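Local coordinates for extracellular solute-binding protein, family 1 (Trichodesmium erythraeum IMS101, PDB 6G7N), which binds ferric iron and probably delivers it, as the extracellular solute-binding protein, to an ABC transporter, at residues I3-S8 with V54-D59; S8-T13 with L31-G36; V104-K109 with V217-P222; L117-D122 with F221-G226; G267-P272 with A280-P285. All blocks are in the same frame, centred on the assembly; numbering follows the deposited sequence. Where two conformers were deposited one is given.

How the contacts relate
The five contacts follow the two-lobed build of a periplasmic-type binding protein. Contacts 1 and 2 come first along the chain, contact 2 nested inside the loop that contact 1 closes. They share Ser8 and lie in one sheet, in which strand 2-7 pairs parallel with 28-33 and with 54-58; their centres are about 7 Å apart. Contacts 3 and 4 sit on the opposite side of the chain's centre. They share Phe221 and Pro222, with centres about 11 Å apart. Contact 5 comes last and touches both groups: a long, weak ion pair joins Arg9 to Glu270, and Phe221 meets Tyr271. Contacts 1, 2 and 5 supply residues to the D-alanine and D-glutamate pocket beside the iron.

Contact 1 (I3-S8 with V54-D59); sequences INLYSS and VFMTVD
Leu5 CD1 meets Val54 CG1 at 3.7 Å and also touches CG and SD of Met56. CG of Leu5 stands anti to the backbone N (chi1 173°), and the side chain passes across those of Val54 and Met56 at a slant. Ala248, Leu252 and Leu255 of helix 245-255 pack on the Val54 and Met56 side of the sheet. Tyr6 and Phe55 point to the other face, against helix 36-46. Between the faces runs a parallel strand pair in register, Leu5 with Val54 through Ser7 with Met56. Its ladder alternates: Tyr6 N gives to Val54 O at 2.8 Å, and Met56 N to Tyr6 O at 2.9 Å. Ser8 N then reaches Met56 O at 3.1 Å. At the polar edge the Thr57 hydroxyl donates to Ser8 OG, with OG1 and OG 2.7 Å apart. Ser8, Thr57 and Val58 belong to the D-glutamate pocket. The contact passes from apolar side chains to paired hydroxyls at the C-terminal ends of the strands, and the Thr57 bond probably helps orient Ser8 OG toward the ligand.

Contact 2 (S8-T13 with L31-G36); sequences SRHYDT and LIEGKG. With DAL (D-alanine), chain C.
The His10 ring carries Leu31 CD2 over the centre of one face, a CH-pi contact 3.6 Å from the centroid and 9° off the normal. CG of His10, anti to the backbone N (chi1 171°), sits 3.6 Å from Leu31 CD2. The ring also meets Tyr18, whose OH bonds His10 ND1. The Glu33 carboxylate is turned 74° from the imidazole, and its OE2 lies 3.7 Å from His10 CB. Water 1 bridges the His10 backbone to the Glu33 carboxylate, accepting from His10 N at 3.1 Å and donating to Glu33 OE2 at 2.8 Å. An alanine at His10 would probably leave Leu31 CD2 without its aromatic partner and the Tyr18 hydroxyl without the ring nitrogen. Ser8 CB lies close to Gly34 O, at 3.0 Å. The Tyr11 ring has D-alanine OXT at its edge, in plane, with Tyr11 OH 2.8 Å away. Arg9 CD approaches the same oxygen. This loop follows the C-terminal end of a parallel strand, the usual place for a ligand site in this fold.

Contact 3 (V104-K109 with V217-P222); sequences VIMYNK and VGMFFP
Tyr107 lays one face of its ring over Gly218, whose CA is 3.8 Å from the ring centroid, offset toward the rim. The two strands form an antiparallel pair in the sheet of the binding-protein fold. CG of Tyr107 stands between the backbone N and the carbonyl carbon (chi1 61°), and from there the ring can lie on Gly218. A beta carbon on Gly218 would clash with this ring. Tyr107 and Gly218 are a hydrogen-bonded pair, with Gly218 N to Tyr107 O at 2.9 Å. Ile105 and Phe220 form another, with Phe220 N to Ile105 O at 2.8 Å. On the opposite face, Met106 and Met219 lie side by side and point the same way, CE to CE 3.9 Å. Leu199 of helix 196-204 packs on both. The Val104 and Phe221 side chains lie side by side, Val104 CG1 touching Phe221 CD1 at 3.6 Å, while Val104 CG2 meets Met219 CG. Ile105 CD1 lies 3.8 Å from Pro222 CG. Water 2 lies 2.8 Å from Tyr107 OH and donates a weak bond to Met219 O.

Contact 4 (L117-D122 with F221-G226); sequences LSTYED and FPNQNG
Asn223 chi1 (-62°) sets CG beside the backbone N, and from there the amide reaches Tyr120 N and Glu121. Glu121 bends at chi2 (77°), which turns its CD back, and OE1 then meets the amide. Both ends of the amide are used. Asn223 OD1 accepts from Tyr120 N at 2.9 Å, in the carbonyl plane and on a lone pair. Asn223 ND2 donates to Glu121 OE1 at 3.0 Å, nearly straight, and meets that oxygen on its syn side. The carboxylate and amide planes are 61° apart. The backbone adds Asn223 N to Ser118 O at 2.9 Å, almost linear. Thr119 CB packs on Asn223 OD1, 3.4 Å away. Pro222 CB lies over the centre of the Tyr120 ring, 3.9 Å from the centroid, and its CG touches Tyr120 CE1. The tyrosine OH is bonded to Arg103 O and His230 N, which fix the far end of the ring.

Water 3 donates to Ser118 O and Phe221 O and accepts from Gln224 N. Asn223 also opens a type I turn to Gly226, and Thr119 OG1 accepts from Asp122 N at 3.0 Å in an ST motif. The asparagine therefore ties two loops with both halves of its amide. Arg227 and His153 hold Glu121 OE2, which probably fixes the carboxylate's rotation so that OE1 stays turned to Asn223 ND2.

Contact 5 (G267-P272 with A280-P285); sequences GNNEYP and ASVLKP. With DAL (D-alanine), chain C.
Leu283 and Tyr271 cross obliquely, with the leucine methyl CD1 seated over the centre of the ring face. Leu283 CD1 is 3.8 Å from the Tyr271 centroid. The same methyl touches Asn269 O and Glu270 O, each at 3.6 Å. Val282 crosses Asn269 at about a right angle, CG1 to OD1 3.6 Å; that oxygen is bonded to Arg204. Water 5 accepts from Tyr271 OH at 2.7 Å and donates to Leu283 O. Water 4 links Glu270 O to Ala280 N. An alanine at Tyr271 would probably leave Leu283 CD1 without its ring and water 5 without the phenol. Asn268 ND2 donates to Glu270 OE2 at 2.8 Å and lies 3.3 Å from D-alanine OXT. Glu270 OE1 is bonded to Ser99 OG, and OE2 also forms a salt bridge with Arg101. Asn269 closes helix 258-266 as the C-prime residue of a Schellman motif. Tyr271, in a short, weakly bonded strand, then bonds Lys100 of strand 96-108 through the backbone, and helix 196-204 packs on Asn269, Tyr271 and Val282.

Contact 1 (I3-S8 with V54-D59)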
# COMPACT_ATOMS: atom_id res chain seq x y z
N ILE A 3 7.87 15.31 19.31
CA ILE A 3 7.06 15.45 18.12
C ILE A 3 5.72 14.73 18.33
O ILE A 3 5.66 13.72 19.02
CB ILE A 3 7.75 14.93 16.86
CG1 ILE A 3 8.12 13.45 17.00
CG2 ILE A 3 8.98 15.77 16.58
CD1 ILE A 3 8.51 12.83 15.69
N ASN A 4 4.69 15.23 17.66
CA ASN A 4 3.37 14.62 17.68
C ASN A 4 3.14 13.90 16.35
O ASN A 4 3.00 14.54 15.31
CB ASN A 4 2.32 15.69 17.92
CG ASN A 4 2.52 16.38 19.25
OD1 ASN A 4 2.68 15.72 20.27
ND2 ASN A 4 2.55 17.71 19.23
N LEU A 5 3.13 12.56 16.45
CA LEU A 5 2.93 11.67 15.30
C LEU A 5 1.47 11.26 15.23
O LEU A 5 0.99 10.55 16.13
CB LEU A 5 3.81 10.46 15.49
CG LEU A 5 3.64 9.32 14.48
CD1 LEU A 5 3.85 9.75 13.02
CD2 LEU A 5 4.53 8.12 14.82
N TYR A 6 0.77 11.71 14.19
CA TYR A 6 -0.63 11.29 13.92
C TYR A 6 -0.52 10.18 12.87
O TYR A 6 -0.12 10.42 11.74
CB TYR A 6 -1.44 12.45 13.35
CG TYR A 6 -1.98 13.46 14.34
CD1 TYR A 6 -1.21 13.96 15.38
CD2 TYR A 6 -3.24 14.00 14.15
CE1 TYR A 6 -1.71 14.93 16.25
CE2 TYR A 6 -3.75 14.98 14.98
CZ TYR A 6 -2.99 15.44 16.04
OH TYR A 6 -3.50 16.43 16.85
N SER A 7 -0.84 8.95 13.25
CA SER A 7 -0.63 7.80 12.37
C SER A 7 -1.77 6.81 12.41
O SER A 7 -2.29 6.48 13.49
CB SER A 7 0.65 7.07 12.74
OG SER A 7 0.85 5.95 11.89
N SER A 8 -2.12 6.29 11.24
CA SER A 8 -2.99 5.12 11.12
C SER A 8 -2.24 3.79 10.94
O SER A 8 -2.86 2.73 10.77
CB SER A 8 -3.97 5.33 9.96
OG SER A 8 -3.29 5.33 8.71
N VAL A 54 3.91 15.18 12.36
CA VAL A 54 4.07 14.18 11.29
C VAL A 54 2.75 13.46 11.12
O VAL A 54 2.10 13.10 12.11
CB VAL A 54 5.18 13.17 11.64
CG1 VAL A 54 5.28 12.07 10.58
CG2 VAL A 54 6.51 13.87 11.80
N PHE A 55 2.36 13.24 9.87
CA PHE A 55 1.16 12.44 9.52
C PHE A 55 1.68 11.21 8.76
O PHE A 55 2.43 11.35 7.80
CB PHE A 55 0.19 13.26 8.64
CG PHE A 55 -0.91 12.44 8.04
CD1 PHE A 55 -1.86 11.83 8.85
CD2 PHE A 55 -0.96 12.19 6.66
CE1 PHE A 55 -2.85 11.04 8.31
CE2 PHE A 55 -1.98 11.43 6.13
CZ PHE A 55 -2.92 10.85 6.95
N MET A 56 1.23 10.03 9.19
CA MET A 56 1.55 8.78 8.50
C MET A 56 0.30 7.96 8.25
O MET A 56 -0.60 7.88 9.10
CB MET A 56 2.55 7.93 9.27
CG MET A 56 3.90 8.57 9.38
SD MET A 56 5.19 7.56 10.09
CE MET A 56 5.58 6.53 8.70
N THR A 57 0.27 7.30 7.09
CA THR A 57 -0.86 6.45 6.72
C THR A 57 -0.42 5.48 5.66
O THR A 57 0.75 5.41 5.33
CB THR A 57 -2.09 7.30 6.32
OG1 THR A 57 -3.27 6.50 6.29
CG2 THR A 57 -1.91 7.97 4.95
N VAL A 58 -1.36 4.68 5.15
CA VAL A 58 -1.09 3.79 4.02
C VAL A 58 -1.84 4.23 2.78
O VAL A 58 -2.95 4.78 2.86
CB VAL A 58 -1.32 2.27 4.27
CG1 VAL A 58 -0.71 1.87 5.60
CG2 VAL A 58 -2.78 1.90 4.24
N ASP A 59 -1.17 3.97 1.66
CA ASP A 59 -1.63 4.16 0.28
C ASP A 59 -1.35 5.56 -0.22
O ASP A 59 -1.80 6.54 0.38
CB ASP A 59 -3.09 3.70 0.04
CG ASP A 59 -3.31 3.25 -1.37
OD1 ASP A 59 -3.23 4.11 -2.27
OD2 ASP A 59 -3.49 2.03 -1.57

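Contact 2 (S8-T13 with L31-G36)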
# COMPACT_ATOMS: atom_id res chain seq x y z
N SER A 8 -2.12 6.29 11.24
CA SER A 8 -2.99 5.12 11.12
C SER A 8 -2.24 3.79 10.94
O SER A 8 -2.86 2.73 10.77
CB SER A 8 -3.97 5.33 9.96
OG SER A 8 -3.29 5.33 8.71
N ARG A 9 -0.91 3.86 10.94
CA ARG A 9 -0.00 2.78 10.48
C ARG A 9 0.88 2.23 11.60
O ARG A 9 1.77 1.40 11.37
CB ARG A 9 0.83 3.36 9.29
CG ARG A 9 1.97 2.51 8.67
CD ARG A 9 1.59 1.11 8.22
NE ARG A 9 2.74 0.40 7.65
CZ ARG A 9 3.72 -0.12 8.38
NH1 ARG A 9 3.69 -0.07 9.70
NH2 ARG A 9 4.75 -0.71 7.77
N HIS A 10 0.59 2.62 12.84
CA HIS A 10 1.38 2.14 13.97
C HIS A 10 1.08 0.66 14.25
O HIS A 10 -0.07 0.25 14.35
CB HIS A 10 1.07 2.98 15.24
CG HIS A 10 1.67 2.44 16.49
ND1 HIS A 10 2.96 2.71 16.89
CD2 HIS A 10 1.13 1.62 17.43
CE1 HIS A 10 3.19 2.09 18.04
NE2 HIS A 10 2.10 1.41 18.38
N TYR A 11 2.14 -0.12 14.45
CA TYR A 11 2.10 -1.46 15.05
C TYR A 11 2.92 -1.44 16.33
O TYR A 11 3.83 -0.63 16.47
CB TYR A 11 2.60 -2.52 14.06
CG TYR A 11 1.62 -2.73 12.95
CD1 TYR A 11 0.50 -3.54 13.10
CD2 TYR A 11 1.75 -2.05 11.74
CE1 TYR A 11 -0.41 -3.69 12.06
CE2 TYR A 11 0.85 -2.18 10.72
CZ TYR A 11 -0.23 -3.01 10.87
OH TYR A 11 -1.14 -3.14 9.83
N ASP A 12 2.63 -2.34 17.27
CA ASP A 12 3.30 -2.37 18.59
C ASP A 12 4.81 -2.41 18.50
O ASP A 12 5.52 -1.79 19.30
CB ASP A 12 2.82 -3.60 19.39
CG ASP A 12 3.15 -3.51 20.88
OD1 ASP A 12 2.99 -2.43 21.46
OD2 ASP A 12 3.55 -4.54 21.49
N THR A 13 5.31 -3.16 17.53
CA THR A 13 6.73 -3.29 17.31
C THR A 13 7.40 -1.95 16.93
O THR A 13 8.62 -1.81 17.11
CB THR A 13 7.01 -4.38 16.26
OG1 THR A 13 6.20 -4.14 15.11
CG2 THR A 13 6.71 -5.78 16.80
N LEU A 31 2.30 9.62 20.24
CA LEU A 31 1.49 8.95 19.24
C LEU A 31 0.01 9.27 19.38
O LEU A 31 -0.55 9.06 20.47
CB LEU A 31 1.70 7.44 19.34
CG LEU A 31 0.89 6.61 18.35
CD1 LEU A 31 1.34 6.78 16.91
CD2 LEU A 31 0.99 5.15 18.74
N ILE A 32 -0.61 9.74 18.29
CA ILE A 32 -2.05 9.94 18.17
C ILE A 32 -2.50 9.02 17.05
O ILE A 32 -2.01 9.11 15.95
CB ILE A 32 -2.38 11.42 17.84
CG1 ILE A 32 -1.87 12.38 18.95
CG2 ILE A 32 -3.86 11.63 17.57
CD1 ILE A 32 -2.35 12.08 20.34
N GLU A 33 -3.41 8.10 17.34
CA GLU A 33 -3.88 7.17 16.34
C GLU A 33 -5.26 7.49 15.83
O GLU A 33 -6.07 8.13 16.51
CB GLU A 33 -3.83 5.75 16.88
CG GLU A 33 -2.45 5.25 17.25
CD GLU A 33 -2.46 3.79 17.61
OE1 GLU A 33 -2.59 3.47 18.82
OE2 GLU A 33 -2.37 2.94 16.69
N GLY A 34 -5.57 6.91 14.67
CA GLY A 34 -6.90 7.01 14.09
C GLY A 34 -6.88 6.37 12.72
O GLY A 34 -5.83 6.05 12.22
N LYS A 35 -8.04 6.22 12.10
CA LYS A 35 -8.08 5.75 10.73
C LYS A 35 -7.58 6.90 9.84
O LYS A 35 -7.70 8.07 10.18
CB LYS A 35 -9.49 5.29 10.36
CG LYS A 35 -10.03 4.17 11.26
CD LYS A 35 -9.28 2.84 11.13
CE LYS A 35 -9.87 1.76 12.04
NZ LYS A 35 -9.54 0.37 11.59
N GLY A 36 -6.98 6.55 8.70
CA GLY A 36 -6.30 7.54 7.86
C GLY A 36 -7.17 8.73 7.46
O GLY A 36 -6.77 9.88 7.63
N DAL C . -4.54 -2.30 6.38
CA DAL C . -3.47 -2.05 7.41
CB DAL C . -3.85 -0.86 8.29
C DAL C . -2.11 -1.88 6.81
O DAL C . -2.02 -2.11 5.59
OXT DAL C . -1.17 -1.53 7.57
O HOH W 1 -2.06 3.73 14.05

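Contact 3 (V104-K109 with V217-P222)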
# COMPACT_ATOMS: atom_id res chain seq x y z
N VAL A 104 -0.87 -8.00 -5.84
CA VAL A 104 -0.45 -9.18 -6.57
C VAL A 104 -1.61 -10.10 -6.85
O VAL A 104 -2.69 -9.96 -6.28
CB VAL A 104 0.66 -9.92 -5.81
CG1 VAL A 104 1.86 -8.99 -5.63
CG2 VAL A 104 0.15 -10.45 -4.47
N ILE A 105 -1.34 -11.08 -7.73
CA ILE A 105 -2.31 -12.16 -7.99
C ILE A 105 -2.03 -13.28 -7.00
O ILE A 105 -0.93 -13.87 -6.98
CB ILE A 105 -2.24 -12.67 -9.42
CG1 ILE A 105 -2.62 -11.57 -10.42
CG2 ILE A 105 -3.19 -13.85 -9.61
CD1 ILE A 105 -2.27 -11.88 -11.86
N MET A 106 -3.01 -13.57 -6.16
CA MET A 106 -3.00 -14.72 -5.25
C MET A 106 -3.67 -15.87 -5.99
O MET A 106 -4.76 -15.68 -6.57
CB MET A 106 -3.77 -14.40 -3.98
CG MET A 106 -3.25 -13.19 -3.21
SD MET A 106 -1.61 -13.51 -2.51
CE MET A 106 -1.31 -11.93 -1.67
N TYR A 107 -3.03 -17.05 -6.03
CA TYR A 107 -3.57 -18.15 -6.83
C TYR A 107 -3.61 -19.45 -6.04
O TYR A 107 -2.77 -19.72 -5.19
CB TYR A 107 -2.80 -18.36 -8.13
CG TYR A 107 -1.34 -18.71 -7.98
CD1 TYR A 107 -0.36 -17.73 -7.85
CD2 TYR A 107 -0.92 -20.05 -7.99
CE1 TYR A 107 0.98 -18.06 -7.70
CE2 TYR A 107 0.43 -20.37 -7.84
CZ TYR A 107 1.38 -19.38 -7.70
OH TYR A 107 2.71 -19.69 -7.55
N ASN A 108 -4.65 -20.24 -6.31
CA ASN A 108 -4.77 -21.57 -5.69
C ASN A 108 -3.74 -22.49 -6.35
O ASN A 108 -3.81 -22.74 -7.56
CB ASN A 108 -6.18 -22.09 -5.87
CG ASN A 108 -6.37 -23.44 -5.23
OD1 ASN A 108 -5.90 -24.44 -5.75
ND2 ASN A 108 -7.02 -23.45 -4.09
N LYS A 109 -2.80 -23.00 -5.56
CA LYS A 109 -1.71 -23.80 -6.10
C LYS A 109 -2.16 -25.11 -6.75
O LYS A 109 -1.51 -25.59 -7.68
CB LYS A 109 -0.65 -24.08 -5.03
CG LYS A 109 0.10 -22.85 -4.53
CD LYS A 109 1.27 -23.26 -3.65
CE LYS A 109 2.08 -22.05 -3.23
NZ LYS A 109 3.35 -22.40 -2.52
N VAL A 217 -1.91 -21.20 -1.19
CA VAL A 217 -2.00 -20.00 -2.02
C VAL A 217 -0.63 -19.47 -2.36
O VAL A 217 0.21 -19.28 -1.46
CB VAL A 217 -2.82 -18.92 -1.30
CG1 VAL A 217 -2.89 -17.62 -2.12
CG2 VAL A 217 -4.22 -19.42 -0.98
N GLY A 218 -0.39 -19.27 -3.65
CA GLY A 218 0.84 -18.67 -4.13
C GLY A 218 0.64 -17.20 -4.43
O GLY A 218 -0.49 -16.73 -4.53
N MET A 219 1.77 -16.52 -4.58
CA MET A 219 1.82 -15.10 -4.93
C MET A 219 2.52 -14.93 -6.25
O MET A 219 3.65 -15.38 -6.39
CB MET A 219 2.63 -14.35 -3.86
CG MET A 219 2.97 -12.93 -4.24
SD MET A 219 3.63 -12.02 -2.84
CE MET A 219 2.53 -12.52 -1.57
N PHE A 220 1.87 -14.24 -7.19
CA PHE A 220 2.42 -13.98 -8.52
C PHE A 220 2.53 -12.47 -8.72
O PHE A 220 1.53 -11.75 -8.60
CB PHE A 220 1.53 -14.61 -9.59
CG PHE A 220 2.06 -14.53 -10.99
CD1 PHE A 220 2.93 -15.49 -11.48
CD2 PHE A 220 1.74 -13.45 -11.79
CE1 PHE A 220 3.41 -15.41 -12.77
CE2 PHE A 220 2.23 -13.36 -13.08
CZ PHE A 220 3.07 -14.34 -13.56
N PHE A 221 3.72 -12.01 -9.08
CA PHE A 221 4.00 -10.59 -9.33
C PHE A 221 3.74 -10.30 -10.80
O PHE A 221 4.49 -10.76 -11.65
CB PHE A 221 5.46 -10.29 -8.97
CG PHE A 221 5.79 -10.56 -7.52
CD1 PHE A 221 5.29 -9.77 -6.51
CD2 PHE A 221 6.58 -11.63 -7.16
CE1 PHE A 221 5.55 -9.98 -5.17
CE2 PHE A 221 6.86 -11.88 -5.81
CZ PHE A 221 6.34 -11.05 -4.82
N PRO A 222 2.68 -9.53 -11.15
CA PRO A 222 2.32 -9.45 -12.55
C PRO A 222 3.18 -8.47 -13.35
O PRO A 222 3.88 -7.60 -12.80
CB PRO A 222 0.85 -8.97 -12.50
CG PRO A 222 0.38 -9.29 -11.13
CD PRO A 222 1.60 -9.02 -10.30
O HOH W 2 4.35 -17.75 -8.70

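Contact 4 (L117-D122 with F221-G226)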
# COMPACT_ATOMS: atom_id res chain seq x y z
N LEU A 117 -0.47 -17.39 -15.58
CA LEU A 117 -0.56 -15.99 -15.18
C LEU A 117 0.45 -15.14 -15.94
O LEU A 117 1.51 -15.62 -16.33
CB LEU A 117 -0.33 -15.88 -13.68
CG LEU A 117 -1.27 -16.73 -12.81
CD1 LEU A 117 -0.89 -16.70 -11.35
CD2 LEU A 117 -2.72 -16.32 -13.03
N SER A 118 0.13 -13.85 -16.10
CA SER A 118 1.03 -12.93 -16.80
C SER A 118 0.86 -11.51 -16.30
O SER A 118 1.73 -10.99 -15.58
CB SER A 118 0.83 -13.04 -18.32
OG SER A 118 -0.52 -12.83 -18.69
N THR A 119 -0.25 -10.88 -16.69
CA THR A 119 -0.46 -9.47 -16.47
C THR A 119 -1.79 -9.20 -15.76
O THR A 119 -2.70 -10.03 -15.73
CB THR A 119 -0.49 -8.71 -17.80
OG1 THR A 119 -1.58 -9.22 -18.54
CG2 THR A 119 0.83 -8.91 -18.59
N TYR A 120 -1.95 -7.97 -15.25
CA TYR A 120 -3.24 -7.51 -14.79
C TYR A 120 -4.24 -7.52 -15.95
O TYR A 120 -5.41 -7.87 -15.77
CB TYR A 120 -3.17 -6.08 -14.21
CG TYR A 120 -2.24 -5.93 -13.02
CD1 TYR A 120 -2.56 -6.45 -11.78
CD2 TYR A 120 -1.02 -5.29 -13.16
CE1 TYR A 120 -1.70 -6.33 -10.69
CE2 TYR A 120 -0.15 -5.17 -12.10
CZ TYR A 120 -0.47 -5.70 -10.87
OH TYR A 120 0.45 -5.61 -9.83
N GLU A 121 -3.79 -7.13 -17.14
CA GLU A 121 -4.66 -7.02 -18.30
C GLU A 121 -5.29 -8.35 -18.64
O GLU A 121 -6.47 -8.41 -19.03
CB GLU A 121 -3.88 -6.44 -19.49
CG GLU A 121 -3.55 -4.94 -19.33
CD GLU A 121 -2.40 -4.57 -18.38
OE1 GLU A 121 -1.65 -5.45 -17.91
OE2 GLU A 121 -2.29 -3.35 -18.12
N ASP A 122 -4.53 -9.43 -18.51
CA ASP A 122 -4.99 -10.78 -18.84
C ASP A 122 -6.16 -11.23 -17.98
O ASP A 122 -6.91 -12.14 -18.36
CB ASP A 122 -3.81 -11.76 -18.71
CG ASP A 122 -4.20 -13.23 -18.73
OD1 ASP A 122 -4.26 -13.73 -19.83
OD2 ASP A 122 -4.31 -13.92 -17.67
N PHE A 221 3.72 -12.01 -9.08
CA PHE A 221 4.00 -10.59 -9.33
C PHE A 221 3.74 -10.30 -10.80
O PHE A 221 4.49 -10.76 -11.65
CB PHE A 221 5.46 -10.29 -8.97
CG PHE A 221 5.79 -10.56 -7.52
CD1 PHE A 221 5.29 -9.77 -6.51
CD2 PHE A 221 6.58 -11.63 -7.16
CE1 PHE A 221 5.55 -9.98 -5.17
CE2 PHE A 221 6.86 -11.88 -5.81
CZ PHE A 221 6.34 -11.05 -4.82
N PRO A 222 2.68 -9.53 -11.15
CA PRO A 222 2.32 -9.45 -12.55
C PRO A 222 3.18 -8.47 -13.35
O PRO A 222 3.88 -7.60 -12.80
CB PRO A 222 0.85 -8.97 -12.50
CG PRO A 222 0.38 -9.29 -11.13
CD PRO A 222 1.60 -9.02 -10.30
N ASN A 223 3.09 -8.63 -14.67
CA ASN A 223 3.68 -7.71 -15.65
C ASN A 223 5.22 -7.68 -15.60
O ASN A 223 5.84 -6.70 -16.02
CB ASN A 223 3.09 -6.28 -15.59
CG ASN A 223 1.59 -6.23 -15.90
OD1 ASN A 223 0.79 -6.89 -15.25
ND2 ASN A 223 1.20 -5.44 -16.92
N GLN A 224 5.83 -8.81 -15.24
CA GLN A 224 7.28 -8.90 -15.18
C GLN A 224 7.98 -8.77 -16.51
O GLN A 224 9.14 -8.37 -16.53
CB GLN A 224 7.71 -10.21 -14.51
CG GLN A 224 7.30 -10.26 -13.05
CD GLN A 224 7.99 -9.18 -12.25
OE1 GLN A 224 9.23 -9.23 -12.06
NE2 GLN A 224 7.23 -8.16 -11.82
N ASN A 225 7.32 -9.16 -17.59
CA ASN A 225 7.90 -9.07 -18.91
C ASN A 225 7.58 -7.77 -19.59
O ASN A 225 7.98 -7.56 -20.73
CB ASN A 225 7.49 -10.28 -19.77
CG ASN A 225 8.06 -11.57 -19.22
OD1 ASN A 225 9.17 -11.60 -18.74
ND2 ASN A 225 7.28 -12.62 -19.27
N GLY A 226 6.90 -6.87 -18.88
CA GLY A 226 6.53 -5.54 -19.36
C GLY A 226 6.91 -4.50 -18.35
O GLY A 226 8.09 -4.38 -17.98
O HOH W 3 4.64 -11.43 -14.73

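Contact 5 (G267-P272 with A280-P285)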
# COMPACT_ATOMS: atom_id res chain seq x y z
N GLY A 267 7.47 -4.84 10.60
CA GLY A 267 6.32 -4.75 11.49
C GLY A 267 5.00 -5.09 10.79
O GLY A 267 4.04 -5.49 11.45
N ASN A 268 4.92 -4.87 9.49
CA ASN A 268 3.77 -5.30 8.72
C ASN A 268 4.11 -6.18 7.53
O ASN A 268 3.34 -6.22 6.57
CB ASN A 268 2.92 -4.09 8.26
CG ASN A 268 1.56 -4.50 7.72
OD1 ASN A 268 0.92 -5.44 8.26
ND2 ASN A 268 1.07 -3.78 6.71
N ASN A 269 5.24 -6.87 7.58
CA ASN A 269 5.63 -7.75 6.49
C ASN A 269 5.65 -7.08 5.13
O ASN A 269 5.35 -7.70 4.12
CB ASN A 269 4.75 -9.01 6.45
CG ASN A 269 4.78 -9.75 7.76
OD1 ASN A 269 5.82 -10.17 8.22
ND2 ASN A 269 3.61 -9.88 8.38
N GLU A 270 6.08 -5.81 5.12
CA GLU A 270 6.27 -5.01 3.91
C GLU A 270 7.75 -5.03 3.51
O GLU A 270 8.62 -5.50 4.27
CB GLU A 270 5.73 -3.58 4.12
CG GLU A 270 4.23 -3.58 4.22
CD GLU A 270 3.61 -2.20 4.37
OE1 GLU A 270 3.96 -1.27 3.59
OE2 GLU A 270 2.72 -2.03 5.25
N TYR A 271 8.01 -4.54 2.30
CA TYR A 271 9.38 -4.39 1.81
C TYR A 271 9.92 -3.04 2.24
O TYR A 271 9.20 -2.05 2.28
CB TYR A 271 9.39 -4.47 0.28
CG TYR A 271 8.91 -5.77 -0.30
CD1 TYR A 271 9.79 -6.83 -0.50
CD2 TYR A 271 7.58 -5.99 -0.64
CE1 TYR A 271 9.36 -8.05 -1.00
CE2 TYR A 271 7.14 -7.22 -1.15
CZ TYR A 271 8.03 -8.25 -1.32
OH TYR A 271 7.56 -9.46 -1.81
N PRO A 272 11.24 -2.94 2.47
CA PRO A 272 11.86 -1.62 2.63
C PRO A 272 11.77 -0.83 1.36
O PRO A 272 11.65 -1.39 0.27
CB PRO A 272 13.35 -1.94 2.91
CG PRO A 272 13.35 -3.38 3.27
CD PRO A 272 12.25 -4.01 2.49
N ALA A 280 12.66 -9.01 4.65
CA ALA A 280 12.14 -9.93 5.69
C ALA A 280 12.26 -11.39 5.27
O ALA A 280 11.97 -11.75 4.10
CB ALA A 280 10.68 -9.64 6.02
N SER A 281 12.58 -12.25 6.23
CA SER A 281 12.73 -13.67 5.92
C SER A 281 11.47 -14.28 5.28
O SER A 281 11.58 -15.10 4.37
CB SER A 281 13.11 -14.45 7.18
OG SER A 281 14.34 -13.96 7.68
N VAL A 282 10.29 -13.85 5.72
CA VAL A 282 9.05 -14.39 5.20
C VAL A 282 8.83 -14.02 3.72
O VAL A 282 8.12 -14.71 3.00
CB VAL A 282 7.84 -13.92 6.06
CG1 VAL A 282 7.61 -12.41 5.97
CG2 VAL A 282 6.56 -14.69 5.71
N LEU A 283 9.39 -12.89 3.28
CA LEU A 283 9.25 -12.46 1.89
C LEU A 283 10.27 -13.08 0.94
O LEU A 283 10.00 -13.18 -0.26
CB LEU A 283 9.32 -10.93 1.81
CG LEU A 283 8.21 -10.19 2.56
CD1 LEU A 283 8.46 -8.69 2.59
CD2 LEU A 283 6.84 -10.49 1.97
N LYS A 284 11.43 -13.49 1.45
CA LYS A 284 12.49 -14.02 0.57
C LYS A 284 12.05 -15.19 -0.33
O LYS A 284 12.46 -15.22 -1.50
CB LYS A 284 13.75 -14.40 1.37
CG LYS A 284 14.52 -13.22 1.97
CD LYS A 284 15.78 -13.72 2.66
CE LYS A 284 16.34 -12.73 3.66
NZ LYS A 284 17.60 -13.24 4.28
N PRO A 285 11.23 -16.14 0.17
CA PRO A 285 10.87 -17.27 -0.72
C PRO A 285 10.11 -16.88 -1.98
O PRO A 285 10.13 -17.63 -2.95
CB PRO A 285 10.01 -18.16 0.19
CG PRO A 285 10.46 -17.83 1.57
CD PRO A 285 10.77 -16.37 1.54
N DAL C . -4.54 -2.30 6.38
CA DAL C . -3.47 -2.05 7.41
CB DAL C . -3.85 -0.86 8.29
C DAL C . -2.11 -1.88 6.81
O DAL C . -2.02 -2.11 5.59
OXT DAL C . -1.17 -1.53 7.57
O HOH W 4 11.24 -6.55 4.40
O HOH W 5 9.56 -11.25 -2.21